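Local coordinates for protein probable glutaminase ybaS (Escherichia coli, PDB 1U60) that hydrolyses L-glutamine to L-glutamate and ammonium as a glutaminase of Escherichia coli, working as a homotetramer, at residues A41-V46 and Q293-S298; V116-I121 and W173-A178; M274-F279 and A297-Q302. All coordinates share one frame; numbering follows the deposited sequence.

Interaction 1 of 3, residues A41-V46 and Q293-S298. With EDO (1,2-ethanediol), chain E.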
ATOM      1  N   ALA A  41      -3.897 -20.120 -20.402  1.00  9.84           N
ATOM      2  CA  ALA A  41      -3.195 -19.789 -19.181  1.00  9.80           C
ATOM      3  C   ALA A  41      -1.691 -19.751 -19.409  1.00  9.65           C
ATOM      4  O   ALA A  41      -1.151 -20.634 -20.102  1.00  9.27           O
ATOM      5  CB  ALA A  41      -3.505 -20.818 -18.145  1.00 10.03           C
ATOM      6  N   ALA A  42      -1.003 -18.743 -18.836  1.00  7.44           N
ATOM      7  CA  ALA A  42       0.423 -18.536 -19.022  1.00  7.80           C
ATOM      8  C   ALA A  42       1.001 -17.832 -17.832  1.00  8.23           C
ATOM      9  O   ALA A  42       0.284 -17.108 -17.111  1.00  7.98           O
ATOM     10  CB  ALA A  42       0.705 -17.769 -20.290  1.00  9.10           C
ATOM     11  N   VAL A  43       2.281 -18.070 -17.625  1.00  8.88           N
ATOM     12  CA  VAL A  43       3.043 -17.348 -16.631  1.00  8.72           C
ATOM     13  C   VAL A  43       4.467 -17.152 -17.156  1.00  9.68           C
ATOM     14  O   VAL A  43       5.026 -17.991 -17.897  1.00  9.22           O
ATOM     15  CB  VAL A  43       3.013 -18.046 -15.273  1.00 10.44           C
ATOM     16  CG1 VAL A  43       3.474 -19.502 -15.390  1.00 11.38           C
ATOM     17  CG2 VAL A  43       3.815 -17.295 -14.271  1.00  8.66           C
ATOM     18  N   ALA A  44       5.054 -16.010 -16.826  1.00  9.03           N
ATOM     19  CA  ALA A  44       6.399 -15.679 -17.313  1.00  8.39           C
ATOM     20  C   ALA A  44       7.173 -14.809 -16.337  1.00  9.08           C
ATOM     21  O   ALA A  44       6.609 -14.011 -15.630  1.00  8.30           O
ATOM     22  CB  ALA A  44       6.350 -14.941 -18.681  1.00  7.87           C
ATOM     23  N   ILE A  45       8.508 -14.924 -16.421  1.00  9.58           N
ATOM     24  CA  ILE A  45       9.459 -14.030 -15.809  1.00  9.25           C
ATOM     25  C   ILE A  45      10.306 -13.387 -16.917  1.00  9.66           C
ATOM     26  O   ILE A  45      10.745 -14.038 -17.861  1.00 10.63           O
ATOM     27  CB  ILE A  45      10.423 -14.823 -14.919  1.00  9.36           C
ATOM     28  CG1 ILE A  45       9.730 -15.404 -13.695  1.00  9.78           C
ATOM     29  CG2 ILE A  45      11.632 -13.991 -14.535  1.00  9.57           C
ATOM     30  CD1 ILE A  45      10.536 -16.466 -12.939  1.00 10.41           C
ATOM     31  N   VAL A  46      10.514 -12.075 -16.786  1.00  9.19           N
ATOM     32  CA  VAL A  46      11.528 -11.382 -17.527  1.00  9.46           C
ATOM     33  C   VAL A  46      12.446 -10.707 -16.509  1.00  9.56           C
ATOM     34  O   VAL A  46      12.004  -9.890 -15.714  1.00  9.79           O
ATOM     35  CB  VAL A  46      10.950 -10.371 -18.501  1.00  8.27           C
ATOM     36  CG1 VAL A  46      12.144  -9.605 -19.184  1.00  8.48           C
ATOM     37  CG2 VAL A  46      10.086 -11.096 -19.554  1.00  9.32           C
ATOM     38  N   GLN A 293      -3.549 -14.637 -10.670  1.00  9.15           N
ATOM     39  CA  GLN A 293      -3.124 -14.226  -9.338  1.00 10.75           C
ATOM     40  C   GLN A 293      -2.319 -15.314  -8.682  1.00 10.45           C
ATOM     41  O   GLN A 293      -1.259 -15.077  -8.115  1.00 11.36           O
ATOM     42  CB  GLN A 293      -4.321 -13.918  -8.432  1.00 10.01           C
ATOM     43  CG  GLN A 293      -4.869 -12.550  -8.648  1.00 12.25           C
ATOM     44  CD  GLN A 293      -6.174 -12.300  -7.904  1.00 11.47           C
ATOM     45  OE1 GLN A 293      -6.191 -11.521  -6.911  1.00 14.52           O
ATOM     46  NE2 GLN A 293      -7.282 -12.920  -8.381  1.00  9.60           N
ATOM     47  N   LYS A 294      -2.848 -16.537  -8.761  1.00 10.85           N
ATOM     48  CA  LYS A 294      -2.231 -17.679  -8.094  1.00 11.15           C
ATOM     49  C   LYS A 294      -0.885 -18.017  -8.732  1.00 10.46           C
ATOM     50  O   LYS A 294       0.054 -18.320  -8.038  1.00 11.28           O
ATOM     51  CB  LYS A 294      -3.202 -18.901  -8.072  1.00 11.82           C
ATOM     52  CG  LYS A 294      -4.353 -18.700  -7.094  1.00 15.52           C
ATOM     53  CD  LYS A 294      -3.970 -18.785  -5.573  1.00 20.15           C
ATOM     54  CE  LYS A 294      -5.028 -18.040  -4.675  1.00 24.85           C
ATOM     55  NZ  LYS A 294      -5.918 -18.950  -3.887  1.00 31.54           N
ATOM     56  N   MET A 295      -0.778 -17.928 -10.052  1.00  8.87           N
ATOM     57  CA  MET A 295       0.462 -18.284 -10.713  1.00  8.75           C
ATOM     58  C   MET A 295       1.570 -17.240 -10.387  1.00  9.79           C
ATOM     59  O   MET A 295       2.706 -17.605 -10.149  1.00 10.51           O
ATOM     60  CB  MET A 295       0.257 -18.437 -12.233  1.00 10.16           C
ATOM     61  CG  MET A 295      -0.464 -19.759 -12.553  1.00  9.29           C
ATOM     62  SD  MET A 295      -0.543 -20.022 -14.368  1.00 11.22           S
ATOM     63  CE  MET A 295      -1.680 -18.971 -14.829  1.00 11.93           C
ATOM     64  N   VAL A 296       1.243 -15.944 -10.405  1.00  9.60           N
ATOM     65  CA  VAL A 296       2.223 -14.918 -10.037  1.00  8.67           C
ATOM     66  C   VAL A 296       2.633 -15.055  -8.569  1.00  8.96           C
ATOM     67  O   VAL A 296       3.836 -15.009  -8.257  1.00  8.30           O
ATOM     68  CB  VAL A 296       1.694 -13.510 -10.318  1.00  8.21           C
ATOM     69  CG1 VAL A 296       2.588 -12.471  -9.688  1.00  8.26           C
ATOM     70  CG2 VAL A 296       1.572 -13.249 -11.877  1.00  9.75           C
ATOM     71  N   ALA A 297       1.650 -15.210  -7.678  1.00  9.36           N
ATOM     72  CA  ALA A 297       1.950 -15.414  -6.267  1.00  9.82           C
ATOM     73  C   ALA A 297       2.850 -16.619  -6.058  1.00 10.35           C
ATOM     74  O   ALA A 297       3.767 -16.608  -5.247  1.00 10.30           O
ATOM     75  CB  ALA A 297       0.646 -15.566  -5.468  1.00 11.30           C
ATOM     76  N   SER A 298       2.575 -17.698  -6.802  1.00  9.89           N
ATOM     77  CA  SER A 298       3.376 -18.910  -6.679  1.00  9.47           C
ATOM     78  C   SER A 298       4.851 -18.681  -7.040  1.00  9.28           C
ATOM     79  O   SER A 298       5.754 -19.051  -6.309  1.00  9.76           O
ATOM     80  CB  SER A 298       2.793 -20.022  -7.549  1.00 10.22           C
ATOM     81  OG  SER A 298       3.650 -21.170  -7.458  1.00 12.67           O
TER
HETATM   82  C1  EDO E1203      -9.501 -17.137  -3.710  1.00 41.35           C
HETATM   83  O1  EDO E1203     -10.919 -17.045  -3.740  1.00 41.73           O
HETATM   84  C2  EDO E1203      -8.940 -16.343  -2.546  1.00 41.59           C
HETATM   85  O2  EDO E1203      -7.562 -16.632  -2.497  1.00 38.61           O

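Interaction 2 of 3, residues V116-I121 and W173-A178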
ATOM      1  N   VAL A 116      -7.533   3.926 -10.452  1.00 10.03           N
ATOM      2  CA  VAL A 116      -8.958   3.690 -10.621  1.00 10.53           C
ATOM      3  C   VAL A 116      -9.390   4.365 -11.929  1.00 11.29           C
ATOM      4  O   VAL A 116      -8.638   5.136 -12.484  1.00 10.49           O
ATOM      5  CB  VAL A 116      -9.794   4.132  -9.435  1.00 10.41           C
ATOM      6  CG1 VAL A 116      -9.299   3.390  -8.172  1.00 12.06           C
ATOM      7  CG2 VAL A 116      -9.783   5.657  -9.288  1.00 12.08           C
ATOM      8  N   ASN A 117     -10.542   4.013 -12.462  1.00 10.03           N
ATOM      9  CA  ASN A 117     -10.896   4.533 -13.803  1.00  9.66           C
ATOM     10  C   ASN A 117     -10.877   6.088 -13.871  1.00  9.42           C
ATOM     11  O   ASN A 117     -10.404   6.685 -14.814  1.00 11.15           O
ATOM     12  CB  ASN A 117     -12.280   4.021 -14.234  1.00  9.45           C
ATOM     13  CG  ASN A 117     -12.259   2.600 -14.777  1.00 10.82           C
ATOM     14  OD1 ASN A 117     -11.407   1.777 -14.444  1.00 11.75           O
ATOM     15  ND2 ASN A 117     -13.298   2.272 -15.572  1.00 14.93           N
ATOM     16  N   ALA A 118     -11.428   6.727 -12.848  1.00  9.77           N
ATOM     17  CA  ALA A 118     -11.526   8.180 -12.835  1.00  8.67           C
ATOM     18  C   ALA A 118     -10.105   8.786 -12.847  1.00  9.82           C
ATOM     19  O   ALA A 118      -9.805   9.663 -13.643  1.00  8.27           O
ATOM     20  CB  ALA A 118     -12.330   8.633 -11.562  1.00  8.85           C
ATOM     21  N   GLY A 119      -9.224   8.285 -11.982  1.00  9.21           N
ATOM     22  CA  GLY A 119      -7.867   8.774 -11.982  1.00  8.73           C
ATOM     23  C   GLY A 119      -7.127   8.517 -13.278  1.00  8.96           C
ATOM     24  O   GLY A 119      -6.288   9.308 -13.687  1.00  9.00           O
ATOM     25  N   ALA A 120      -7.423   7.404 -13.928  1.00  8.61           N
ATOM     26  CA  ALA A 120      -6.721   7.019 -15.119  1.00  8.43           C
ATOM     27  C   ALA A 120      -7.150   7.918 -16.255  1.00  8.36           C
ATOM     28  O   ALA A 120      -6.343   8.351 -17.046  1.00  8.25           O
ATOM     29  CB  ALA A 120      -7.018   5.563 -15.454  1.00  8.96           C
ATOM     30  N   ILE A 121      -8.439   8.212 -16.323  1.00  8.80           N
ATOM     31  CA  ILE A 121      -8.944   9.121 -17.356  1.00  7.31           C
ATOM     32  C   ILE A 121      -8.340  10.520 -17.182  1.00  8.63           C
ATOM     33  O   ILE A 121      -7.936  11.167 -18.161  1.00  6.64           O
ATOM     34  CB  ILE A 121     -10.486   9.149 -17.348  1.00  7.93           C
ATOM     35  CG1 ILE A 121     -11.027   7.803 -17.839  1.00  8.13           C
ATOM     36  CG2 ILE A 121     -11.016  10.253 -18.271  1.00  8.80           C
ATOM     37  CD1 ILE A 121     -12.495   7.526 -17.524  1.00  8.73           C
ATOM     38  N   TRP A 173     -16.921  13.556 -17.580  1.00 10.67           N
ATOM     39  CA  TRP A 173     -17.622  14.804 -17.362  1.00 10.15           C
ATOM     40  C   TRP A 173     -17.605  15.213 -15.896  1.00  9.67           C
ATOM     41  O   TRP A 173     -17.527  16.405 -15.603  1.00  9.27           O
ATOM     42  CB  TRP A 173     -19.077  14.728 -17.923  1.00 10.09           C
ATOM     43  CG  TRP A 173     -19.175  14.869 -19.419  1.00 10.84           C
ATOM     44  CD1 TRP A 173     -19.701  13.970 -20.272  1.00 14.47           C
ATOM     45  CD2 TRP A 173     -18.738  15.975 -20.235  1.00 12.46           C
ATOM     46  NE1 TRP A 173     -19.628  14.421 -21.566  1.00 12.09           N
ATOM     47  CE2 TRP A 173     -19.024  15.644 -21.578  1.00 12.58           C
ATOM     48  CE3 TRP A 173     -18.105  17.195 -19.965  1.00 15.43           C
ATOM     49  CZ2 TRP A 173     -18.737  16.502 -22.653  1.00 13.89           C
ATOM     50  CZ3 TRP A 173     -17.827  18.050 -21.013  1.00 12.03           C
ATOM     51  CH2 TRP A 173     -18.126  17.698 -22.342  1.00 13.16           C
ATOM     52  N   LEU A 174     -17.716  14.264 -14.962  1.00 10.56           N
ATOM     53  CA  LEU A 174     -17.588  14.579 -13.556  1.00 11.64           C
ATOM     54  C   LEU A 174     -16.219  15.177 -13.202  1.00 11.96           C
ATOM     55  O   LEU A 174     -16.122  16.180 -12.454  1.00 11.77           O
ATOM     56  CB  LEU A 174     -17.783  13.353 -12.691  1.00 12.36           C
ATOM     57  CG  LEU A 174     -19.215  12.812 -12.611  1.00 11.91           C
ATOM     58  CD1 LEU A 174     -19.229  11.496 -11.859  1.00 14.00           C
ATOM     59  CD2 LEU A 174     -20.196  13.844 -12.008  1.00  9.97           C
ATOM     60  N   LEU A 175     -15.168  14.551 -13.692  1.00 10.54           N
ATOM     61  CA  LEU A 175     -13.812  15.108 -13.577  1.00 11.31           C
ATOM     62  C   LEU A 175     -13.725  16.525 -14.184  1.00 12.15           C
ATOM     63  O   LEU A 175     -13.252  17.466 -13.533  1.00 13.21           O
ATOM     64  CB  LEU A 175     -12.793  14.177 -14.222  1.00 11.69           C
ATOM     65  CG  LEU A 175     -12.662  12.843 -13.516  1.00 13.41           C
ATOM     66  CD1 LEU A 175     -12.037  11.861 -14.457  1.00 15.06           C
ATOM     67  CD2 LEU A 175     -11.832  12.973 -12.261  1.00 11.75           C
ATOM     68  N   TYR A 176     -14.207  16.696 -15.397  1.00 11.52           N
ATOM     69  CA  TYR A 176     -14.095  17.963 -16.095  1.00 12.36           C
ATOM     70  C   TYR A 176     -14.817  19.057 -15.303  1.00 12.48           C
ATOM     71  O   TYR A 176     -14.301  20.197 -15.135  1.00 12.33           O
ATOM     72  CB  TYR A 176     -14.704  17.840 -17.460  1.00 12.17           C
ATOM     73  CG  TYR A 176     -14.480  19.051 -18.331  1.00 14.14           C
ATOM     74  CD1 TYR A 176     -15.405  20.093 -18.355  1.00 15.62           C
ATOM     75  CD2 TYR A 176     -13.344  19.153 -19.122  1.00 17.37           C
ATOM     76  CE1 TYR A 176     -15.205  21.216 -19.133  1.00 19.51           C
ATOM     77  CE2 TYR A 176     -13.133  20.273 -19.911  1.00 19.26           C
ATOM     78  CZ  TYR A 176     -14.069  21.307 -19.911  1.00 21.45           C
ATOM     79  OH  TYR A 176     -13.876  22.416 -20.696  1.00 25.63           O
ATOM     80  N   SER A 177     -15.995  18.692 -14.792  1.00 13.21           N
ATOM     81  CA  SER A 177     -16.822  19.616 -14.037  1.00 14.43           C
ATOM     82  C   SER A 177     -16.131  20.068 -12.748  1.00 14.97           C
ATOM     83  O   SER A 177     -16.278  21.218 -12.347  1.00 16.18           O
ATOM     84  CB  SER A 177     -18.198  18.974 -13.767  1.00 15.14           C
ATOM     85  OG  SER A 177     -18.945  19.783 -12.876  1.00 19.96           O
ATOM     86  N   ALA A 178     -15.382  19.164 -12.124  1.00 14.39           N
ATOM     87  CA  ALA A 178     -14.786  19.363 -10.807  1.00 13.83           C
ATOM     88  C   ALA A 178     -13.450  20.041 -10.892  1.00 14.46           C
ATOM     89  O   ALA A 178     -12.907  20.424  -9.831  1.00 15.65           O
ATOM     90  CB  ALA A 178     -14.608  18.061 -10.129  1.00 13.87           C
TER

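Interaction 3 of 3, residues M274-F279 and A297-Q302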
ATOM      1  N   MET A 274      13.181  -8.472 -11.291  1.00 10.01           N
ATOM      2  CA  MET A 274      12.400  -9.082 -12.368  1.00  9.65           C
ATOM      3  C   MET A 274      10.965  -8.592 -12.440  1.00  9.74           C
ATOM      4  O   MET A 274      10.425  -8.030 -11.492  1.00  8.79           O
ATOM      5  CB  MET A 274      12.379 -10.618 -12.217  1.00  9.36           C
ATOM      6  CG  MET A 274      11.644 -11.098 -10.968  1.00  7.69           C
ATOM      7  SD  MET A 274      11.435 -12.872 -10.892  1.00 12.00           S
ATOM      8  CE  MET A 274      13.155 -13.384 -10.952  1.00 10.81           C
ATOM      9  N   GLY A 275      10.379  -8.744 -13.621  1.00  7.66           N
ATOM     10  CA  GLY A 275       8.936  -8.720 -13.779  1.00  8.45           C
ATOM     11  C   GLY A 275       8.377 -10.121 -13.798  1.00  7.78           C
ATOM     12  O   GLY A 275       8.994 -11.019 -14.380  1.00  8.08           O
ATOM     13  N   ILE A 276       7.212 -10.305 -13.176  1.00  8.38           N
ATOM     14  CA  ILE A 276       6.513 -11.575 -13.180  1.00  8.56           C
ATOM     15  C   ILE A 276       5.118 -11.286 -13.671  1.00  9.40           C
ATOM     16  O   ILE A 276       4.422 -10.386 -13.196  1.00  9.71           O
ATOM     17  CB  ILE A 276       6.426 -12.229 -11.773  1.00  9.42           C
ATOM     18  CG1 ILE A 276       7.773 -12.257 -11.095  1.00  8.47           C
ATOM     19  CG2 ILE A 276       5.720 -13.646 -11.814  1.00 10.20           C
ATOM     20  CD1 ILE A 276       7.709 -12.592  -9.546  1.00  8.82           C
ATOM     21  N   ALA A 277       4.668 -12.067 -14.619  1.00  7.64           N
ATOM     22  CA  ALA A 277       3.310 -11.863 -15.115  1.00  7.47           C
ATOM     23  C   ALA A 277       2.618 -13.185 -15.352  1.00  8.56           C
ATOM     24  O   ALA A 277       3.258 -14.223 -15.582  1.00  8.17           O
ATOM     25  CB  ALA A 277       3.309 -11.061 -16.364  1.00  8.50           C
ATOM     26  N   ALA A 278       1.307 -13.131 -15.350  1.00  8.34           N
ATOM     27  CA  ALA A 278       0.497 -14.289 -15.792  1.00  8.52           C
ATOM     28  C   ALA A 278      -0.764 -13.841 -16.436  1.00  8.26           C
ATOM     29  O   ALA A 278      -1.139 -12.694 -16.348  1.00  8.35           O
ATOM     30  CB  ALA A 278       0.192 -15.174 -14.589  1.00  8.32           C
ATOM     31  N   PHE A 279      -1.457 -14.791 -17.090  1.00  8.78           N
ATOM     32  CA  PHE A 279      -2.683 -14.546 -17.755  1.00  8.04           C
ATOM     33  C   PHE A 279      -3.571 -15.756 -17.676  1.00  8.79           C
ATOM     34  O   PHE A 279      -3.111 -16.893 -17.868  1.00  8.44           O
ATOM     35  CB  PHE A 279      -2.371 -14.184 -19.215  1.00  8.88           C
ATOM     36  CG  PHE A 279      -3.447 -14.512 -20.191  1.00  9.21           C
ATOM     37  CD1 PHE A 279      -4.619 -13.791 -20.230  1.00 10.41           C
ATOM     38  CD2 PHE A 279      -3.225 -15.500 -21.159  1.00  9.94           C
ATOM     39  CE1 PHE A 279      -5.587 -14.082 -21.152  1.00  8.98           C
ATOM     40  CE2 PHE A 279      -4.171 -15.794 -22.105  1.00  8.15           C
ATOM     41  CZ  PHE A 279      -5.362 -15.088 -22.119  1.00  9.62           C
ATOM     42  N   ALA A 297       1.650 -15.210  -7.678  1.00  9.36           N
ATOM     43  CA  ALA A 297       1.950 -15.414  -6.267  1.00  9.82           C
ATOM     44  C   ALA A 297       2.850 -16.619  -6.058  1.00 10.35           C
ATOM     45  O   ALA A 297       3.767 -16.608  -5.247  1.00 10.30           O
ATOM     46  CB  ALA A 297       0.646 -15.566  -5.468  1.00 11.30           C
ATOM     47  N   SER A 298       2.575 -17.698  -6.802  1.00  9.89           N
ATOM     48  CA  SER A 298       3.376 -18.910  -6.679  1.00  9.47           C
ATOM     49  C   SER A 298       4.851 -18.681  -7.040  1.00  9.28           C
ATOM     50  O   SER A 298       5.754 -19.051  -6.309  1.00  9.76           O
ATOM     51  CB  SER A 298       2.793 -20.022  -7.549  1.00 10.22           C
ATOM     52  OG  SER A 298       3.650 -21.170  -7.458  1.00 12.67           O
ATOM     53  N   VAL A 299       5.117 -18.011  -8.167  1.00  9.33           N
ATOM     54  CA  VAL A 299       6.472 -17.738  -8.561  1.00 10.27           C
ATOM     55  C   VAL A 299       7.170 -16.916  -7.464  1.00 11.17           C
ATOM     56  O   VAL A 299       8.302 -17.226  -7.043  1.00 10.28           O
ATOM     57  CB  VAL A 299       6.514 -17.012  -9.924  1.00 10.52           C
ATOM     58  CG1 VAL A 299       7.970 -16.538 -10.295  1.00  9.38           C
ATOM     59  CG2 VAL A 299       5.974 -17.904 -11.048  1.00 11.58           C
ATOM     60  N   ALA A 300       6.477 -15.867  -6.994  1.00 10.45           N
ATOM     61  CA  ALA A 300       7.067 -14.965  -6.041  1.00 11.59           C
ATOM     62  C   ALA A 300       7.348 -15.731  -4.734  1.00 11.76           C
ATOM     63  O   ALA A 300       8.401 -15.537  -4.104  1.00 12.40           O
ATOM     64  CB  ALA A 300       6.155 -13.765  -5.774  1.00 11.77           C
ATOM     65  N   LYS A 301       6.447 -16.624  -4.354  1.00 13.60           N
ATOM     66  CA  LYS A 301       6.608 -17.369  -3.096  1.00 14.27           C
ATOM     67  C   LYS A 301       7.756 -18.376  -3.221  1.00 14.55           C
ATOM     68  O   LYS A 301       8.567 -18.553  -2.309  1.00 15.23           O
ATOM     69  CB  LYS A 301       5.343 -18.123  -2.765  1.00 15.50           C
ATOM     70  CG  LYS A 301       5.406 -18.881  -1.446  1.00 20.49           C
ATOM     71  CD  LYS A 301       4.017 -19.205  -0.908  1.00 26.64           C
ATOM     72  CE  LYS A 301       4.095 -19.901   0.455  1.00 28.86           C
ATOM     73  NZ  LYS A 301       3.492 -21.260   0.393  1.00 31.68           N
ATOM     74  N   GLN A 302       7.817 -19.053  -4.351  1.00 14.37           N
ATOM     75  CA  GLN A 302       8.868 -20.048  -4.595  1.00 15.34           C
ATOM     76  C   GLN A 302      10.248 -19.388  -4.618  1.00 15.03           C
ATOM     77  O   GLN A 302      11.207 -19.995  -4.160  1.00 14.43           O
ATOM     78  CB  GLN A 302       8.663 -20.765  -5.917  1.00 15.37           C
ATOM     79  CG  GLN A 302       7.526 -21.785  -5.998  1.00 17.98           C
ATOM     80  CD  GLN A 302       7.416 -22.356  -7.413  1.00 22.18           C
ATOM     81  OE1 GLN A 302       8.283 -23.152  -7.826  1.00 21.51           O
ATOM     82  NE2 GLN A 302       6.417 -21.886  -8.186  1.00 17.65           N
TER

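Interaction 1 of 3, residues A41-V46 and Q293-S298
Met295 lies over Val43 and the start of strand 42-47, and it carries nearly the whole contact between helix 290-303 and this strand. Two residues earlier on the helix, Gln293 takes no part, its NE2 bonded to Asp284 OD2 and Ser289 O. Lys294 follows on the exposed face, where a long charged chain is at home. Its NZ donates a hydrogen bond to O2 of a bound 1,2-ethanediol, 3.2 Å away, a molecule probably left from the crystallisation liquor.

Met295 then turns inward. Its chain runs extended as far as SD and bends at chi3 (-74°), which swings the terminal methyl over the strand backbone. CE of Met295 thus rests 3.5 Å from Ala42 O and 4.2 Å from Ala41 CB, a small apolar neighbour. Nearer the helix, Met295 CB packs 4.1 Å from Val43 CB, the two side chains meeting at a slant. A flexible, unbranched methionine can bend its tip onto the strand in this way, and a beta-branched valine suits the extended chain. Ala42 offers only its backbone oxygen here, for its methyl is directed away, to Thr202 of helix 202-213. One residue further along the helix, Val296 packs on Ile276 and Ala278 of the adjoining strand. A C-terminal helix lying on a five-stranded antiparallel sheet in this manner is characteristic of the serine beta-lactamase-like fold, to whose clan the glutaminases belong.

Interaction 2 of 3, residues V116-I121 and W173-A178
Leu175 of helix 166-178 inserts its branched end against Ala118 and Ile121 of helix 117-126, a helix-helix packing within the predominantly helical part of the beta-lactamase-like fold. Leu175 gives up the most surface. Its CB points toward the other helix, and its CD1 branch does most of the touching, while CD2 stands a little further back.

Ala118 and Ile121 are three residues apart, so they lie about one turn from each other on the same side of their helix and receive the same methyl. Leu175 CD1 is 4.3 Å from Ala118 CB and equally 4.3 Å from Ile121 CB. The small alanine lets the leucine come close to the helix backbone, whereas isoleucine offers its branched CB to the same methyl. Leu104 of helix 101-106 and Pro111 touch both Ala118 and Leu175, adding apolar neighbours.

The packing borders the predicted substrate site. Asn117, predicted to bind substrate, precedes Ala118 directly, and its OD1 is hydrogen-bonded to Lys69 NZ. Ile121 also leans on Asn168 and Tyr192, so the same isoleucine touches both this packing and two further residues predicted to bind substrate. The closest approach is made by a side-chain methyl to a backbone oxygen: Leu175 CD1 lies 3.2 Å from Ala118 O, with Ala118 C next, 4.0 Å from Leu175 CD1.

Interaction 3 of 3, residues M274-F279 and A297-Q302
Ile276 and Val299 each set a methyl opposite the backbone nitrogen, and these torsions bring the two branched side chains together. In Ile276, chi1 of -49° places CG1 beside the nitrogen and CG2 beside the carbonyl carbon, so that both branches face the helix. The CG1 arm continues extended to CD1, giving the residue two separate points of contact. In Val299, chi1 of 173° sends CG1 out from helix 290-303 to meet both of them.

CG2 of Ile276 sits 3.9 Å from Val299 CB, and Val299 CG1 is 4.0 Å from Ile276 CD1. The two side chains run antiparallel, flank against flank, touching over several atoms. Ile276 CD1 also reaches the next helix residue, Ala300, whose CB is 4.2 Å away. A methyl is well suited there, small enough to admit the isoleucine and still apolar. Beta-branched isoleucine is comfortable in an extended strand, and valine presents a compact apolar surface on the helix.

Val299 also packs on Val43 and Ile45 of strand 42-47, so it straddles two strands of the sheet. On the side of the helix turned from Ile276, Gln302 NE2 donates to Ser298 OG at 2.9 Å, a bent bond with the hydroxyl oxygen 26° out of the amide plane. The same NE2 is hydrogen-bonded to Ala10 O, linking helix 290-303 to helix 4-18. The contact is apolar helix-on-sheet packing: strand 274-279, central in the five-stranded antiparallel sheet, is covered by the C-terminal helix that follows it in sequence, an arrangement characteristic of the beta-lactamase-like fold.

Interactions 1 and 3 form one continuous packing surface, their centres only about 4 Å apart. Both use helix 290-303, sharing Ala297 and Ser298, and both reach neighbouring strands of the five-stranded sheet, which are probably hydrogen-bonded through Ala44 N and Ala277 O (2.8 Å). Interaction 1 brings a strand from early in the chain to the C-terminal helix, whereas interaction 3 is local in sequence. Interaction 2 is nested inside the loop closed by interaction 1 and precedes interaction 3; its centre lies about 32 Å from each, across the chain's centre. The chain's two ends thus build much of the sheet side, while interaction 2 lies by Asn117, Asn168 and Tyr192, predicted to bind substrate.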